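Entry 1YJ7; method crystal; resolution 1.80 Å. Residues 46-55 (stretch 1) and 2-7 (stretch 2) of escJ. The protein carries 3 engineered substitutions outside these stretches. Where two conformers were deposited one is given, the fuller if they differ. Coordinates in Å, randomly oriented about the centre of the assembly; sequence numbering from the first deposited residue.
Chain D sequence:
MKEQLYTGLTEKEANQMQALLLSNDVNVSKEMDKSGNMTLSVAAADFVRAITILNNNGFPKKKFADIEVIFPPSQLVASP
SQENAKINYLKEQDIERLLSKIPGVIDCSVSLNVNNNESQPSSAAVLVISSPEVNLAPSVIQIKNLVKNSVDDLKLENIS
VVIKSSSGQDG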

ATOM      1  N   ASP D  46       0.671  29.966   7.374  1.00 21.80           N
ATOM      2  CA  ASP D  46      -0.659  29.401   7.149  1.00 21.35           C
ATOM      3  C   ASP D  46      -0.642  28.032   6.446  1.00 20.40           C
ATOM      4  O   ASP D  46      -1.698  27.454   6.201  1.00 20.16           O
ATOM      5  CB  ASP D  46      -1.480  30.350   6.264  1.00 20.90           C
ATOM      6  CG  ASP D  46      -1.890  31.633   6.975  1.00 24.33           C
ATOM      7  OD1 ASP D  46      -2.005  31.657   8.221  1.00 25.99           O
ATOM      8  OD2 ASP D  46      -2.153  32.673   6.334  1.00 29.04           O
ATOM      9  N   PHE D  47       0.531  27.522   6.094  1.00 19.62           N
ATOM     10  CA  PHE D  47       0.602  26.276   5.322  1.00 18.66           C
ATOM     11  C   PHE D  47      -0.091  25.092   5.986  1.00 18.78           C
ATOM     12  O   PHE D  47      -0.886  24.383   5.342  1.00 17.88           O
ATOM     13  CB  PHE D  47       2.061  25.906   5.011  1.00 18.34           C
ATOM     14  CG  PHE D  47       2.186  24.687   4.161  1.00 17.31           C
ATOM     15  CD1 PHE D  47       2.025  24.757   2.798  1.00 17.77           C
ATOM     16  CD2 PHE D  47       2.398  23.446   4.739  1.00 18.28           C
ATOM     17  CE1 PHE D  47       2.137  23.615   2.000  1.00 18.86           C
ATOM     18  CE2 PHE D  47       2.497  22.323   3.967  1.00 18.20           C
ATOM     19  CZ  PHE D  47       2.364  22.400   2.598  1.00 18.44           C
ATOM     20  N   VAL D  48       0.207  24.842   7.261  1.00 18.22           N
ATOM     21  CA  VAL D  48      -0.386  23.680   7.934  1.00 18.53           C
ATOM     22  C   VAL D  48      -1.904  23.810   8.009  1.00 18.45           C
ATOM     23  O   VAL D  48      -2.622  22.865   7.724  1.00 18.66           O
ATOM     24  CB  VAL D  48       0.206  23.452   9.344  1.00 19.15           C
ATOM     25  CG1 VAL D  48      -0.569  22.384  10.099  1.00 19.37           C
ATOM     26  CG2 VAL D  48       1.679  23.073   9.223  1.00 18.98           C
ATOM     27  N   ARG D  49      -2.379  24.995   8.370  1.00 18.29           N
ATOM     28  CA  ARG D  49      -3.804  25.252   8.458  1.00 18.91           C
ATOM     29  C   ARG D  49      -4.465  25.062   7.091  1.00 17.59           C
ATOM     30  O   ARG D  49      -5.543  24.476   7.001  1.00 17.77           O
ATOM     31  CB  ARG D  49      -4.050  26.661   9.006  1.00 19.81           C
ATOM     32  CG  ARG D  49      -5.495  26.982   9.323  1.00 23.01           C
ATOM     33  CD  ARG D  49      -5.636  28.152  10.296  1.00 25.97           C
ATOM     34  NE  ARG D  49      -5.051  29.386   9.755  1.00 29.26           N
ATOM     35  CZ  ARG D  49      -5.749  30.420   9.278  1.00 32.15           C
ATOM     36  NH1 ARG D  49      -7.073  30.400   9.245  1.00 33.22           N
ATOM     37  NH2 ARG D  49      -5.111  31.484   8.811  1.00 33.04           N
ATOM     38  N   ALA D  50      -3.804  25.524   6.038  1.00 16.64           N
ATOM     39  CA  ALA D  50      -4.337  25.405   4.681  1.00 16.37           C
ATOM     40  C   ALA D  50      -4.483  23.948   4.249  1.00 16.25           C
ATOM     41  O   ALA D  50      -5.498  23.561   3.706  1.00 15.75           O
ATOM     42  CB  ALA D  50      -3.477  26.156   3.695  1.00 16.41           C
ATOM     43  N   ILE D  51      -3.449  23.155   4.476  1.00 15.80           N
ATOM     44  CA  ILE D  51      -3.492  21.752   4.128  1.00 15.84           C
ATOM     45  C   ILE D  51      -4.568  21.003   4.934  1.00 15.87           C
ATOM     46  O   ILE D  51      -5.235  20.100   4.395  1.00 15.96           O
ATOM     47  CB  ILE D  51      -2.074  21.141   4.303  1.00 16.08           C
ATOM     48  CG1 ILE D  51      -1.123  21.758   3.266  1.00 16.70           C
ATOM     49  CG2 ILE D  51      -2.109  19.617   4.148  1.00 16.88           C
ATOM     50  CD1 ILE D  51      -1.546  21.622   1.821  1.00 18.89           C
ATOM     51  N   THR D  52      -4.752  21.371   6.196  1.00 15.65           N
ATOM     52  CA  THR D  52      -5.787  20.739   7.031  1.00 15.99           C
ATOM     53  C   THR D  52      -7.171  21.019   6.431  1.00 16.05           C
ATOM     54  O   THR D  52      -7.979  20.107   6.255  1.00 15.84           O
ATOM     55  CB  THR D  52      -5.719  21.238   8.478  1.00 16.70           C
ATOM     56  OG1 THR D  52      -4.447  20.881   9.058  1.00 18.70           O
ATOM     57  CG2 THR D  52      -6.775  20.540   9.367  1.00 18.87           C
ATOM     58  N   ILE D  53      -7.417  22.280   6.104  1.00 15.58           N
ATOM     59  CA  ILE D  53      -8.691  22.695   5.520  1.00 15.48           C
ATOM     60  C   ILE D  53      -8.919  22.002   4.189  1.00 15.28           C
ATOM     61  O   ILE D  53     -10.003  21.470   3.945  1.00 15.69           O
ATOM     62  CB  ILE D  53      -8.747  24.255   5.353  1.00 15.46           C
ATOM     63  CG1 ILE D  53      -8.843  24.923   6.717  1.00 16.79           C
ATOM     64  CG2 ILE D  53      -9.976  24.667   4.487  1.00 15.75           C
ATOM     65  CD1 ILE D  53      -8.476  26.399   6.712  1.00 17.64           C
ATOM     66  N   LEU D  54      -7.904  21.965   3.327  1.00 15.49           N
ATOM     67  CA  LEU D  54      -8.081  21.302   2.042  1.00 16.03           C
ATOM     68  C   LEU D  54      -8.300  19.799   2.220  1.00 16.11           C
ATOM     69  O   LEU D  54      -9.188  19.220   1.599  1.00 16.01           O
ATOM     70  CB  LEU D  54      -6.913  21.549   1.126  1.00 15.66           C
ATOM     71  CG  LEU D  54      -6.737  23.009   0.721  1.00 16.21           C
ATOM     72  CD1 LEU D  54      -5.471  23.145  -0.110  1.00 18.09           C
ATOM     73  CD2 LEU D  54      -7.952  23.551  -0.023  1.00 16.43           C
ATOM     74  N   ASN D  55      -7.513  19.194   3.083  1.00 16.70           N
ATOM     75  CA  ASN D  55      -7.661  17.756   3.365  1.00 17.33           C
ATOM     76  C   ASN D  55      -9.057  17.399   3.882  1.00 17.09           C
ATOM     77  O   ASN D  55      -9.686  16.460   3.375  1.00 17.12           O
ATOM     78  CB  ASN D  55      -6.450  17.204   4.120  0.50 18.16           C
ATOM     79  CG  ASN D  55      -5.259  16.936   3.159  0.50 20.46           C
ATOM     80  OD1 ASN D  55      -4.595  17.868   2.686  0.50 24.28           O
ATOM     81  ND2 ASN D  55      -5.053  15.664   2.799  0.50 23.63           N
TER
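Stretch 2 (2-7) KEQLYT

How does the second stretch lie on the first? Residues 47-55 form a helix, its turns closed by backbone hydrogen bonds such as Ala-50 N to Asp-46 O at 2.9 Å, and the segment around Glu-3 to Tyr-6 runs alongside as a strand, largely extended but with Leu-5 departing from that conformation (phi/psi -96/-69). The two point the same way, their axes only 9° from parallel and 10.2 Å apart at closest approach. No hydrogen bond crosses between them; the contact is mostly side-chain packing. In register, the CA atoms of Phe-47 and Glu-3 lie 6.8 Å apart, those of Ile-51 and Leu-5 8.0 Å.

What does the start of the helix offer the strand? Asp-46 makes no contact across; Asp-46 OD1 accepts a hydrogen bond from Arg-49 NH2 at 3.2 Å, part of a salt bridge within the stretch. Phe-47, with chi1 in t, points toward the strand and meets three residues in succession. Phe-47 CD1 lies 3.3 Å from Glu-3 CG, a close contact with the aliphatic part of that side chain. Phe-47 CE1 is 3.8 Å from Gln-4 O, which sits at the ring edge, and also 3.8 Å from Leu-5 CD2. Gln-4 itself directs its CB away from the helix.

Where does Leu-5 settle? One turn on, Ala-50 and Ile-51 receive it. Ala-50 CB stands 4.4 Å from Leu-5 CD2, while Ile-51 leaves its backbone sideways but brings CD1 to 3.7 Å from Leu-5 CD2. Leu-5 also starts sideways, and its end reaches in among these apolar groups. Val-48, Arg-49 and Thr-52 stay out of reach.

What closes the contact further along? Leu-54 points toward the strand and places CD1 4.1 Å from Leu-5 CD1 and 4.2 Å from Tyr-6 CE1, approaching the tyrosine ring at its edge. Beyond Tyr-6 the chain turns a corner at Thr-7, which no longer touches the helix.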

ATOM      1  N   LYS D   2       6.441  32.522   0.655  1.00 36.26           N
ATOM      2  CA  LYS D   2       5.233  31.792   0.145  1.00 35.69           C
ATOM      3  C   LYS D   2       5.543  30.315  -0.098  1.00 34.38           C
ATOM      4  O   LYS D   2       6.593  29.965  -0.635  1.00 34.69           O
ATOM      5  CB  LYS D   2       4.705  32.425  -1.151  1.00 36.39           C
ATOM      6  CG  LYS D   2       3.932  33.748  -0.964  1.00 38.91           C
ATOM      7  CD  LYS D   2       2.583  33.573  -0.228  1.00 41.54           C
ATOM      8  CE  LYS D   2       1.508  34.561  -0.708  1.00 43.23           C
ATOM      9  NZ  LYS D   2       0.124  34.239  -0.193  1.00 43.70           N
ATOM     10  N   GLU D   3       4.610  29.460   0.314  1.00 31.87           N
ATOM     11  CA  GLU D   3       4.682  28.027   0.134  1.00 30.44           C
ATOM     12  C   GLU D   3       3.673  27.667  -0.955  1.00 28.54           C
ATOM     13  O   GLU D   3       2.517  28.074  -0.887  1.00 26.76           O
ATOM     14  CB  GLU D   3       4.305  27.352   1.450  1.00 30.79           C
ATOM     15  CG  GLU D   3       4.912  25.987   1.722  1.00 34.25           C
ATOM     16  CD  GLU D   3       6.429  25.964   1.689  1.00 33.96           C
ATOM     17  OE1 GLU D   3       6.946  25.374   0.741  1.00 34.14           O
ATOM     18  OE2 GLU D   3       7.092  26.526   2.597  1.00 37.66           O
ATOM     19  N   GLN D   4       4.112  26.906  -1.946  1.00 26.67           N
ATOM     20  CA  GLN D   4       3.230  26.397  -2.987  1.00 25.62           C
ATOM     21  C   GLN D   4       2.310  25.318  -2.439  1.00 24.18           C
ATOM     22  O   GLN D   4       2.746  24.457  -1.654  1.00 23.34           O
ATOM     23  CB  GLN D   4       4.073  25.811  -4.103  1.00 26.13           C
ATOM     24  CG  GLN D   4       3.310  25.316  -5.296  1.00 27.72           C
ATOM     25  CD  GLN D   4       4.248  24.746  -6.345  1.00 30.59           C
ATOM     26  OE1 GLN D   4       4.440  23.525  -6.416  1.00 32.06           O
ATOM     27  NE2 GLN D   4       4.840  25.625  -7.153  1.00 30.72           N
ATOM     28  N   LEU D   5       1.036  25.380  -2.838  1.00 21.93           N
ATOM     29  CA  LEU D   5       0.072  24.322  -2.536  1.00 21.33           C
ATOM     30  C   LEU D   5      -0.002  23.364  -3.730  1.00 20.89           C
ATOM     31  O   LEU D   5       0.451  22.216  -3.644  1.00 20.08           O
ATOM     32  CB  LEU D   5      -1.314  24.909  -2.213  1.00 20.89           C
ATOM     33  CG  LEU D   5      -1.427  25.706  -0.921  1.00 21.30           C
ATOM     34  CD1 LEU D   5      -2.824  26.243  -0.717  1.00 23.15           C
ATOM     35  CD2 LEU D   5      -0.987  24.905   0.273  1.00 24.30           C
ATOM     36  N   TYR D   6      -0.555  23.846  -4.846  1.00 20.09           N
ATOM     37  CA  TYR D   6      -0.745  23.055  -6.063  1.00 19.97           C
ATOM     38  C   TYR D   6      -0.565  23.901  -7.309  1.00 20.72           C
ATOM     39  O   TYR D   6      -0.859  25.103  -7.301  1.00 20.77           O
ATOM     40  CB  TYR D   6      -2.133  22.399  -6.110  1.00 20.20           C
ATOM     41  CG  TYR D   6      -2.343  21.439  -4.982  1.00 18.97           C
ATOM     42  CD1 TYR D   6      -3.044  21.798  -3.838  1.00 17.77           C
ATOM     43  CD2 TYR D   6      -1.759  20.178  -5.019  1.00 20.76           C
ATOM     44  CE1 TYR D   6      -3.200  20.905  -2.779  1.00 18.21           C
ATOM     45  CE2 TYR D   6      -1.904  19.297  -3.968  1.00 19.71           C
ATOM     46  CZ  TYR D   6      -2.607  19.648  -2.860  1.00 18.50           C
ATOM     47  OH  TYR D   6      -2.708  18.725  -1.828  1.00 19.89           O
ATOM     48  N   THR D   7      -0.078  23.246  -8.357  1.00 21.01           N
ATOM     49  CA  THR D   7       0.017  23.780  -9.709  1.00 21.53           C
ATOM     50  C   THR D   7      -0.882  22.954 -10.619  1.00 21.43           C
ATOM     51  O   THR D   7      -1.405  21.913 -10.229  1.00 21.35           O
ATOM     52  CB  THR D   7       1.473  23.697 -10.220  1.00 22.07           C
ATOM     53  OG1 THR D   7       1.838  22.320 -10.397  1.00 21.57           O
ATOM     54  CG2 THR D   7       2.465  24.210  -9.186  1.00 23.42           C
TER